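Local coordinates for reticulocyte binding protein (PDB 3FAW) that probably hydrolyses the alpha-1,6 linkages of pullulan and related glucans as a cell-wall-anchored pullulanase of group B Streptococcus, at residues Gly428-Ala432 and Met433-Val437; Lys443-Thr446 and Ser447-Val451; Ile597-Arg600 and Leu601-Gly604. All coordinates share one frame; numbering follows the deposited sequence. Where two conformers were deposited one is given.

The three interactions show how side chains and backbone carbonyls cooperate along and at the ends of the helices of a (beta/alpha)8 barrel. From the N terminus, interaction 1 rounds the turn that starts helix 432-449, and interaction 2 lies at the other end of that helix, where the chain runs on to barrel strand 453-456. Their centres are about 19 Å apart. Interaction 3 follows on helix 590-609, between barrel strands 566-568 and 614-618, and sits across the chain's centre from interaction 1, about 45 Å away between centres. Each closes only a short local turn, so the three stand in series, none nesting in or crossing another.

Interaction 1: Gly428-Ala432 and Met433-Val437; sequences GTTHA and MSRRV
Helix 432-449 of the catalytic barrel starts straight out of a type I beta turn, G428 to H431, and R435 in its first turn reaches back to grip that turn. The turn is closed by H431 N on G428 O (2.9 Å). H431, at the N-cap position, then gives its own carbonyl to the helix: R435 N meets H431 O at 2.7 Å, almost in line with the C=O bond. The following residue repeats the pattern, R436 N bonding to A432 O at 2.9 Å.

The side chain of R435 adds a second link. Its CG is anti to the backbone N (chi1 -173°), and a bend at chi3 (-73°) carries the guanidinium back over the turn, where NE donates to T429 O at 3.0 Å, in the carbonyl plane and with an N-H...O angle of 157°. T430 lies beneath the same group: its O is over one guanidinium face, while NH2 approaches T430 CA at 3.7 Å. NH2 is also salt-bridged to D463, whose carboxylate is also hydrogen-bonded to T429 OG1, so both ends of this grip share one acid. S434 touches the turn too: its CB lies 3.2 Å from G428 O, and its OG is hydrogen-bonded to Y409 O. One arginine thus binds loop and helix together at a helix N terminus preceded by a type I turn.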
# COMPACT_ATOMS: atom_id res chain seq x y z
N GLY A 428 14.89 -4.50 -5.51
CA GLY A 428 15.71 -5.20 -4.51
C GLY A 428 16.23 -4.26 -3.45
O GLY A 428 17.36 -3.78 -3.53
N THR A 429 15.40 -4.00 -2.43
CA THR A 429 15.68 -2.92 -1.48
C THR A 429 16.77 -3.22 -0.45
O THR A 429 17.00 -2.41 0.44
CB THR A 429 14.39 -2.45 -0.76
OG1 THR A 429 13.74 -3.57 -0.15
CG2 THR A 429 13.43 -1.77 -1.76
N THR A 430 17.42 -4.38 -0.57
CA THR A 430 18.66 -4.65 0.16
C THR A 430 19.87 -4.03 -0.56
O THR A 430 20.93 -3.84 0.03
CB THR A 430 18.90 -6.17 0.35
OG1 THR A 430 18.90 -6.82 -0.92
CG2 THR A 430 17.81 -6.78 1.22
N HIS A 431 19.70 -3.71 -1.85
CA HIS A 431 20.75 -3.11 -2.66
C HIS A 431 20.76 -1.61 -2.40
O HIS A 431 19.71 -0.98 -2.37
CB HIS A 431 20.54 -3.42 -4.15
CG HIS A 431 20.28 -4.87 -4.45
ND1 HIS A 431 19.95 -5.33 -5.71
CD2 HIS A 431 20.28 -5.96 -3.64
CE1 HIS A 431 19.77 -6.64 -5.66
NE2 HIS A 431 19.97 -7.05 -4.42
N ALA A 432 21.95 -1.04 -2.21
CA ALA A 432 22.11 0.31 -1.66
C ALA A 432 21.34 1.42 -2.38
O ALA A 432 20.66 2.23 -1.74
CB ALA A 432 23.60 0.68 -1.58
N MET A 433 21.45 1.49 -3.71
CA MET A 433 20.80 2.56 -4.47
C MET A 433 19.31 2.28 -4.66
O MET A 433 18.52 3.21 -4.85
CB MET A 433 21.49 2.78 -5.81
CG MET A 433 22.99 3.06 -5.72
SD MET A 433 23.43 4.45 -4.66
CE MET A 433 23.67 3.65 -3.08
N SER A 434 18.92 1.01 -4.59
CA SER A 434 17.50 0.62 -4.58
C SER A 434 16.88 0.98 -3.23
O SER A 434 15.74 1.45 -3.16
CB SER A 434 17.34 -0.87 -4.83
OG SER A 434 17.79 -1.23 -6.13
N ARG A 435 17.62 0.74 -2.15
CA ARG A 435 17.20 1.18 -0.82
C ARG A 435 17.08 2.71 -0.76
O ARG A 435 16.14 3.23 -0.17
CB ARG A 435 18.16 0.68 0.26
CG ARG A 435 17.69 0.97 1.68
CD ARG A 435 18.60 0.33 2.70
NE ARG A 435 18.42 -1.12 2.76
CZ ARG A 435 19.11 -1.93 3.57
NH1 ARG A 435 20.03 -1.44 4.40
NH2 ARG A 435 18.87 -3.23 3.55
N ARG A 436 18.02 3.41 -1.39
CA ARG A 436 17.94 4.88 -1.49
C ARG A 436 16.65 5.37 -2.15
O ARG A 436 16.04 6.33 -1.67
CB ARG A 436 19.14 5.45 -2.26
CG ARG A 436 20.38 5.70 -1.41
CD ARG A 436 21.29 6.73 -2.07
NE ARG A 436 20.66 8.05 -2.13
CZ ARG A 436 21.16 9.11 -2.76
NH1 ARG A 436 22.33 9.03 -3.40
NH2 ARG A 436 20.50 10.26 -2.75
N VAL A 437 16.24 4.71 -3.23
CA VAL A 437 15.02 5.09 -3.94
C VAL A 437 13.80 5.06 -3.01
O VAL A 437 13.00 5.99 -2.98
CB VAL A 437 14.75 4.18 -5.16
CG1 VAL A 437 13.34 4.41 -5.70
CG2 VAL A 437 15.80 4.40 -6.24

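Interaction 2: Lys443-Thr446 and Ser447-Val451; sequences KYLT and SEFKV
S447 meets K443 twice on a single oxygen: its OG reaches K443 O at 2.8 Å and its N reaches the same atom at 3.0 Å, the two donors coming from opposite faces of the carbonyl plane. A chi1 of 63° sets OG between the backbone N and the carbonyl carbon, from where it reaches the oxygen that S447 N also uses. E448 follows, its N bonded to Y444 O (2.8 Å). Its CB sits over one face of the Y444 ring as a CH-pi contact, 4.2 Å from the ring centroid, and CG of E448 lies beside CE1 of Y444, while the carboxylate leads on to a salt bridge with K373.

F449 presents its edge to the face of Y444 in an offset edge-to-face pair, with centroids 5.9 Å apart and planes at 87°. Its CD2 also packs on L445 CD2 at 4.0 Å, and helix 367-381 covers this ring through I369, L372 and I376. These residues lie at the C-terminal end of helix 432-449, beside barrel strand 453-456, to which the chain is about to turn. K450 is where helical geometry is left, its phi being positive (55°); its side chain doubles back so that NZ bonds to S447 O at 2.8 Å, in the carbonyl plane. V451 comes last, its N making a weak hydrogen bond to T446 O and its CG2 lying 3.4 Å from L445 O.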
# COMPACT_ATOMS: atom_id res chain seq x y z
N LYS A 443 11.29 10.14 2.44
CA LYS A 443 11.74 11.40 3.03
C LYS A 443 11.23 12.62 2.26
O LYS A 443 10.84 13.63 2.87
CB LYS A 443 13.27 11.46 3.08
CG LYS A 443 13.92 10.58 4.13
CD LYS A 443 15.42 10.46 3.90
CE LYS A 443 16.15 11.75 4.22
NZ LYS A 443 17.54 11.74 3.69
N TYR A 444 11.24 12.53 0.94
CA TYR A 444 10.74 13.61 0.09
C TYR A 444 9.23 13.81 0.29
O TYR A 444 8.79 14.93 0.55
CB TYR A 444 11.06 13.33 -1.39
CG TYR A 444 10.31 14.23 -2.36
CD1 TYR A 444 10.68 15.56 -2.55
CD2 TYR A 444 9.22 13.75 -3.07
CE1 TYR A 444 9.99 16.38 -3.44
CE2 TYR A 444 8.52 14.56 -3.96
CZ TYR A 444 8.90 15.87 -4.14
OH TYR A 444 8.20 16.66 -5.03
N LEU A 445 8.46 12.74 0.18
CA LEU A 445 7.02 12.82 0.39
C LEU A 445 6.67 13.35 1.78
O LEU A 445 5.78 14.18 1.92
CB LEU A 445 6.35 11.46 0.15
CG LEU A 445 6.42 10.97 -1.31
CD1 LEU A 445 5.98 9.50 -1.43
CD2 LEU A 445 5.60 11.86 -2.23
N THR A 446 7.39 12.89 2.81
CA THR A 446 7.15 13.34 4.18
C THR A 446 7.41 14.84 4.34
O THR A 446 6.54 15.58 4.77
CB THR A 446 8.01 12.59 5.21
OG1 THR A 446 7.81 11.18 5.09
CG2 THR A 446 7.65 13.02 6.63
N SER A 447 8.62 15.27 3.98
CA SER A 447 9.04 16.64 4.24
C SER A 447 8.43 17.66 3.26
O SER A 447 8.12 18.78 3.66
CB SER A 447 10.58 16.75 4.24
OG SER A 447 11.11 16.42 2.97
N GLU A 448 8.26 17.27 2.00
CA GLU A 448 7.72 18.18 0.98
C GLU A 448 6.20 18.32 1.06
O GLU A 448 5.68 19.43 1.05
CB GLU A 448 8.13 17.72 -0.43
CG GLU A 448 7.88 18.76 -1.52
CD GLU A 448 8.59 20.08 -1.24
OE1 GLU A 448 9.79 20.05 -0.90
OE2 GLU A 448 7.94 21.14 -1.36
N PHE A 449 5.49 17.20 1.13
CA PHE A 449 4.02 17.21 1.17
C PHE A 449 3.43 17.15 2.59
O PHE A 449 2.21 17.20 2.76
CB PHE A 449 3.46 16.08 0.29
CG PHE A 449 3.72 16.28 -1.18
CD1 PHE A 449 2.84 17.03 -1.96
CD2 PHE A 449 4.83 15.72 -1.79
CE1 PHE A 449 3.08 17.22 -3.32
CE2 PHE A 449 5.07 15.90 -3.15
CZ PHE A 449 4.20 16.65 -3.92
N LYS A 450 4.30 17.08 3.60
CA LYS A 450 3.91 16.99 5.02
C LYS A 450 2.96 15.82 5.30
O LYS A 450 1.93 15.96 5.97
CB LYS A 450 3.30 18.31 5.52
CG LYS A 450 4.19 19.53 5.32
CD LYS A 450 5.53 19.42 6.03
CE LYS A 450 6.35 20.69 5.85
NZ LYS A 450 7.81 20.43 5.90
N VAL A 451 3.34 14.65 4.78
CA VAL A 451 2.55 13.43 4.91
C VAL A 451 2.68 12.88 6.34
O VAL A 451 3.75 12.93 6.95
CB VAL A 451 2.99 12.38 3.86
CG1 VAL A 451 2.30 11.05 4.11
CG2 VAL A 451 2.69 12.89 2.47

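Interaction 3: Ile597-Arg600 and Leu601-Gly604; sequences IHRR and LRLG
Chi1 of R602 (-73°) sets CG beside the backbone N, and a bend at chi3 (-83°) then turns the guanidinium back along the helix toward H598 and R599. This is packing within helix 590-609 of the (beta/alpha)8 fold, the second of two helices (after 578-586) between barrel strands 566-568 and 614-618. The oxygen H598 O already accepts the helical bond from R602 N at 2.9 Å. It also lies over one face of the R602 guanidinium, with NE 3.5 Å from H598 O, a packing contact and not a hydrogen bond. R599 comes in at the edge instead, its CG in the guanidinium plane and 3.9 Å from NH2 of R602.

R599 runs out extended and crosses R602 obliquely, the guanidinium planes 39° apart; R599 NE stays 5.0 Å from R602 NH2. H598 ND1 is hydrogen-bonded to E594 O, and its ring meets that of H579. The buried R600 is satisfied at its polar end, NE by a salt bridge to D596 and NH1 by a hydrogen bond to I537 O. Helix 685-703 lies against R602 through K689 and Y693, and helix 578-586 against I597 and L601. A regular helical bond joins L601 N to I597 O at 2.9 Å. L603 bonds only weakly to R599 O through its N, its CG lying 3.4 Å from that same oxygen.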
# COMPACT_ATOMS: atom_id res chain seq x y z
N ILE A 597 -28.82 -7.68 6.08
CA ILE A 597 -27.42 -7.51 5.68
C ILE A 597 -26.78 -6.35 6.45
O ILE A 597 -25.67 -6.49 6.95
CB ILE A 597 -27.29 -7.31 4.15
CG1 ILE A 597 -27.65 -8.60 3.40
CG2 ILE A 597 -25.86 -6.89 3.78
CD1 ILE A 597 -27.86 -8.42 1.90
N HIS A 598 -27.49 -5.22 6.55
CA HIS A 598 -26.97 -4.05 7.28
C HIS A 598 -26.92 -4.26 8.79
O HIS A 598 -26.03 -3.74 9.46
CB HIS A 598 -27.77 -2.79 6.93
CG HIS A 598 -27.41 -2.19 5.61
ND1 HIS A 598 -27.77 -2.78 4.41
CD2 HIS A 598 -26.72 -1.07 5.29
CE1 HIS A 598 -27.31 -2.04 3.42
NE2 HIS A 598 -26.68 -1.00 3.92
N ARG A 599 -27.87 -5.02 9.34
CA ARG A 599 -27.83 -5.38 10.76
C ARG A 599 -26.54 -6.14 11.07
O ARG A 599 -25.87 -5.85 12.06
CB ARG A 599 -29.06 -6.20 11.16
CG ARG A 599 -30.30 -5.34 11.37
CD ARG A 599 -31.53 -6.17 11.71
NE ARG A 599 -32.73 -5.34 11.70
CZ ARG A 599 -33.97 -5.78 11.92
NH1 ARG A 599 -34.20 -7.07 12.17
NH2 ARG A 599 -34.99 -4.93 11.89
N ARG A 600 -26.18 -7.08 10.20
CA ARG A 600 -24.92 -7.83 10.30
C ARG A 600 -23.69 -6.96 10.04
O ARG A 600 -22.67 -7.11 10.71
CB ARG A 600 -24.93 -9.02 9.35
CG ARG A 600 -25.98 -10.07 9.70
CD ARG A 600 -26.09 -11.13 8.62
NE ARG A 600 -27.09 -12.15 8.96
CZ ARG A 600 -26.89 -13.17 9.79
NH1 ARG A 600 -25.73 -13.33 10.41
NH2 ARG A 600 -27.86 -14.04 10.02
N LEU A 601 -23.79 -6.04 9.08
CA LEU A 601 -22.71 -5.11 8.76
C LEU A 601 -22.37 -4.24 9.98
O LEU A 601 -21.20 -4.03 10.29
CB LEU A 601 -23.10 -4.23 7.57
CG LEU A 601 -22.03 -3.35 6.94
CD1 LEU A 601 -22.44 -2.97 5.52
CD2 LEU A 601 -21.77 -2.09 7.76
N ARG A 602 -23.41 -3.76 10.66
CA ARG A 602 -23.23 -2.91 11.83
C ARG A 602 -22.55 -3.64 12.99
O ARG A 602 -21.79 -3.04 13.74
CB ARG A 602 -24.57 -2.31 12.27
CG ARG A 602 -25.07 -1.22 11.33
CD ARG A 602 -26.34 -0.55 11.84
NE ARG A 602 -27.56 -1.29 11.51
CZ ARG A 602 -28.53 -0.88 10.69
NH1 ARG A 602 -28.48 0.30 10.07
NH2 ARG A 602 -29.59 -1.65 10.49
N LEU A 603 -22.82 -4.94 13.12
CA LEU A 603 -22.13 -5.77 14.11
C LEU A 603 -20.63 -5.81 13.84
O LEU A 603 -19.83 -5.69 14.76
CB LEU A 603 -22.69 -7.20 14.12
CG LEU A 603 -24.14 -7.38 14.59
CD1 LEU A 603 -24.46 -8.86 14.68
CD2 LEU A 603 -24.40 -6.68 15.92
N GLY A 604 -20.26 -5.98 12.57
CA GLY A 604 -18.86 -5.96 12.15
C GLY A 604 -18.14 -4.67 12.50
O GLY A 604 -17.01 -4.69 12.98